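Local coordinates for protein tryptophan--tRNA ligase (Campylobacter jejuni subsp. jejuni, PDB 3TZL) that catalyses the ATP-dependent attachment of tryptophan to its cognate tRNA, being a homodimeric aminoacyl-tRNA synthetase of the first structural class, at residues Tyr284-Leu287 and Ser292-Lys295. Residues are numbered along the deposited sequence; the frame is centred on the assembly and turned at random.
Sequences YNEL and SHLK
His293 heads across to helix 278-289 and meets two side chains there, Glu286 and Leu287. Its ND1 gives a hydrogen bond to Glu286 OE2, 2.9 Å long. The angle at the hydrogen is 157°. The carboxylate sits at the edge of the imidazole, with OE2 close to the ring plane and presenting its syn lone pair, the one on the side of OE1. The two flat groups are not coplanar: carboxylate and ring are turned 40° apart. Glu286 has its CG anti to the backbone N, and a bend at chi2 (-97°) then brings the carboxylate round to the second helix, although CB itself points neither toward that helix nor away from it. The nearby negative charge would probably favour a protonated imidazole, although partial exposure to solvent should temper the effect.

Next to this polar pair Leu287 sends one branch to the histidine: CD2 lies 3.7 Å from His293 ND1, obliquely to the ring. The same methyl also reaches the next residue, Leu294, 4.3 Å from its CB. Here the two backbones draw nearest, the CA atoms of Leu287 and Leu294 being 5.5 Å apart, and Leu294 CB also rests 3.8 Å from the carbonyl oxygen Leu287 O. Both leucines are buried, and Leu294 goes on to touch Leu68 of helix 53-70, against which Tyr284 also packs.

The arrangement is a helix-helix junction across a short connection, away from the tryptophan and nucleotide pockets: a partly exposed His-carboxylate hydrogen bond and a buried leucine pair join the end of helix 278-289 to the start of the long C-terminal helix 291-320.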
ATOM      1  N   TYR B 284      -7.806 -19.648  26.165  1.00 35.46           N
ATOM      2  CA  TYR B 284      -8.296 -18.469  25.470  1.00 36.97           C
ATOM      3  C   TYR B 284      -8.407 -17.274  26.414  1.00 42.13           C
ATOM      4  O   TYR B 284      -7.813 -16.216  26.171  1.00 44.30           O
ATOM      5  CB  TYR B 284      -9.645 -18.804  24.845  1.00 33.44           C
ATOM      6  CG  TYR B 284     -10.366 -17.666  24.145  1.00 36.19           C
ATOM      7  CD1 TYR B 284     -10.020 -17.269  22.854  1.00 39.66           C
ATOM      8  CD2 TYR B 284     -11.450 -17.044  24.749  1.00 39.01           C
ATOM      9  CE1 TYR B 284     -10.723 -16.242  22.197  1.00 40.43           C
ATOM     10  CE2 TYR B 284     -12.150 -16.024  24.114  1.00 41.91           C
ATOM     11  CZ  TYR B 284     -11.787 -15.633  22.843  1.00 41.28           C
ATOM     12  OH  TYR B 284     -12.502 -14.625  22.248  1.00 43.91           O
ATOM     13  N   ASN B 285      -9.152 -17.460  27.496  1.00 40.47           N
ATOM     14  CA  ASN B 285      -9.313 -16.436  28.518  1.00 43.25           C
ATOM     15  C   ASN B 285      -8.011 -15.970  29.149  1.00 43.98           C
ATOM     16  O   ASN B 285      -7.829 -14.772  29.373  1.00 48.26           O
ATOM     17  CB  ASN B 285     -10.287 -16.919  29.593  1.00 44.21           C
ATOM     18  CG  ASN B 285     -11.705 -17.024  29.066  1.00 50.96           C
ATOM     19  OD1 ASN B 285     -12.217 -16.085  28.444  1.00 51.50           O
ATOM     20  ND2 ASN B 285     -12.339 -18.172  29.281  1.00 50.57           N
ATOM     21  N   GLU B 286      -7.113 -16.908  29.437  1.00 40.86           N
ATOM     22  CA  GLU B 286      -5.783 -16.573  29.946  1.00 46.71           C
ATOM     23  C   GLU B 286      -5.005 -15.661  28.986  1.00 46.11           C
ATOM     24  O   GLU B 286      -4.400 -14.680  29.406  1.00 46.92           O
ATOM     25  CB  GLU B 286      -4.986 -17.851  30.260  1.00 58.02           C
ATOM     26  CG  GLU B 286      -3.505 -17.644  30.611  1.00 68.09           C
ATOM     27  CD  GLU B 286      -2.555 -17.856  29.416  1.00 77.78           C
ATOM     28  OE1 GLU B 286      -2.787 -18.794  28.613  1.00 82.13           O
ATOM     29  OE2 GLU B 286      -1.572 -17.085  29.279  1.00 76.05           O
ATOM     30  N   LEU B 287      -5.028 -15.978  27.698  1.00 44.17           N
ATOM     31  CA  LEU B 287      -4.306 -15.187  26.710  1.00 43.36           C
ATOM     32  C   LEU B 287      -4.874 -13.771  26.568  1.00 44.73           C
ATOM     33  O   LEU B 287      -4.167 -12.850  26.173  1.00 45.18           O
ATOM     34  CB  LEU B 287      -4.309 -15.896  25.351  1.00 37.44           C
ATOM     35  CG  LEU B 287      -3.480 -17.178  25.224  1.00 40.57           C
ATOM     36  CD1 LEU B 287      -3.899 -17.959  23.976  1.00 39.06           C
ATOM     37  CD2 LEU B 287      -1.972 -16.893  25.190  1.00 36.30           C
ATOM     38  N   SER B 292       0.565  -9.900  27.764  1.00 56.90           N
ATOM     39  CA  SER B 292       1.994 -10.078  27.498  1.00 59.29           C
ATOM     40  C   SER B 292       2.305 -11.470  26.940  1.00 56.10           C
ATOM     41  O   SER B 292       3.213 -11.624  26.122  1.00 52.56           O
ATOM     42  CB  SER B 292       2.850  -9.786  28.746  1.00 62.99           C
ATOM     43  OG  SER B 292       2.875 -10.883  29.652  1.00 61.61           O
ATOM     44  N   HIS B 293       1.545 -12.478  27.364  1.00 53.46           N
ATOM     45  CA  HIS B 293       1.815 -13.826  26.883  1.00 55.28           C
ATOM     46  C   HIS B 293       1.450 -13.970  25.402  1.00 46.70           C
ATOM     47  O   HIS B 293       2.182 -14.592  24.633  1.00 44.56           O
ATOM     48  CB  HIS B 293       1.097 -14.886  27.714  1.00 61.34           C
ATOM     49  CG  HIS B 293       1.552 -16.283  27.420  1.00 69.14           C
ATOM     50  ND1 HIS B 293       0.755 -17.389  27.634  1.00 68.76           N
ATOM     51  CD2 HIS B 293       2.726 -16.754  26.931  1.00 71.95           C
ATOM     52  CE1 HIS B 293       1.415 -18.481  27.289  1.00 68.75           C
ATOM     53  NE2 HIS B 293       2.613 -18.123  26.859  1.00 72.49           N
ATOM     54  N   LEU B 294       0.329 -13.385  25.005  1.00 41.23           N
ATOM     55  CA  LEU B 294      -0.092 -13.456  23.612  1.00 38.90           C
ATOM     56  C   LEU B 294       0.900 -12.676  22.750  1.00 39.94           C
ATOM     57  O   LEU B 294       1.299 -13.137  21.692  1.00 42.69           O
ATOM     58  CB  LEU B 294      -1.520 -12.935  23.446  1.00 37.81           C
ATOM     59  CG  LEU B 294      -2.144 -12.991  22.052  1.00 40.33           C
ATOM     60  CD1 LEU B 294      -2.204 -14.425  21.521  1.00 38.16           C
ATOM     61  CD2 LEU B 294      -3.542 -12.359  22.059  1.00 40.84           C
ATOM     62  N   LYS B 295       1.320 -11.513  23.233  1.00 45.10           N
ATOM     63  CA  LYS B 295       2.308 -10.694  22.535  1.00 49.75           C
ATOM     64  C   LYS B 295       3.631 -11.443  22.298  1.00 47.03           C
ATOM     65  O   LYS B 295       4.187 -11.385  21.200  1.00 47.66           O
ATOM     66  CB  LYS B 295       2.550  -9.402  23.316  1.00 57.18           C
ATOM     67  CG  LYS B 295       3.389  -8.368  22.600  1.00 65.16           C
ATOM     68  CD  LYS B 295       3.390  -7.054  23.367  1.00 72.93           C
ATOM     69  CE  LYS B 295       4.626  -6.930  24.242  1.00 80.20           C
ATOM     70  NZ  LYS B 295       5.858  -6.720  23.416  1.00 81.22           N
TER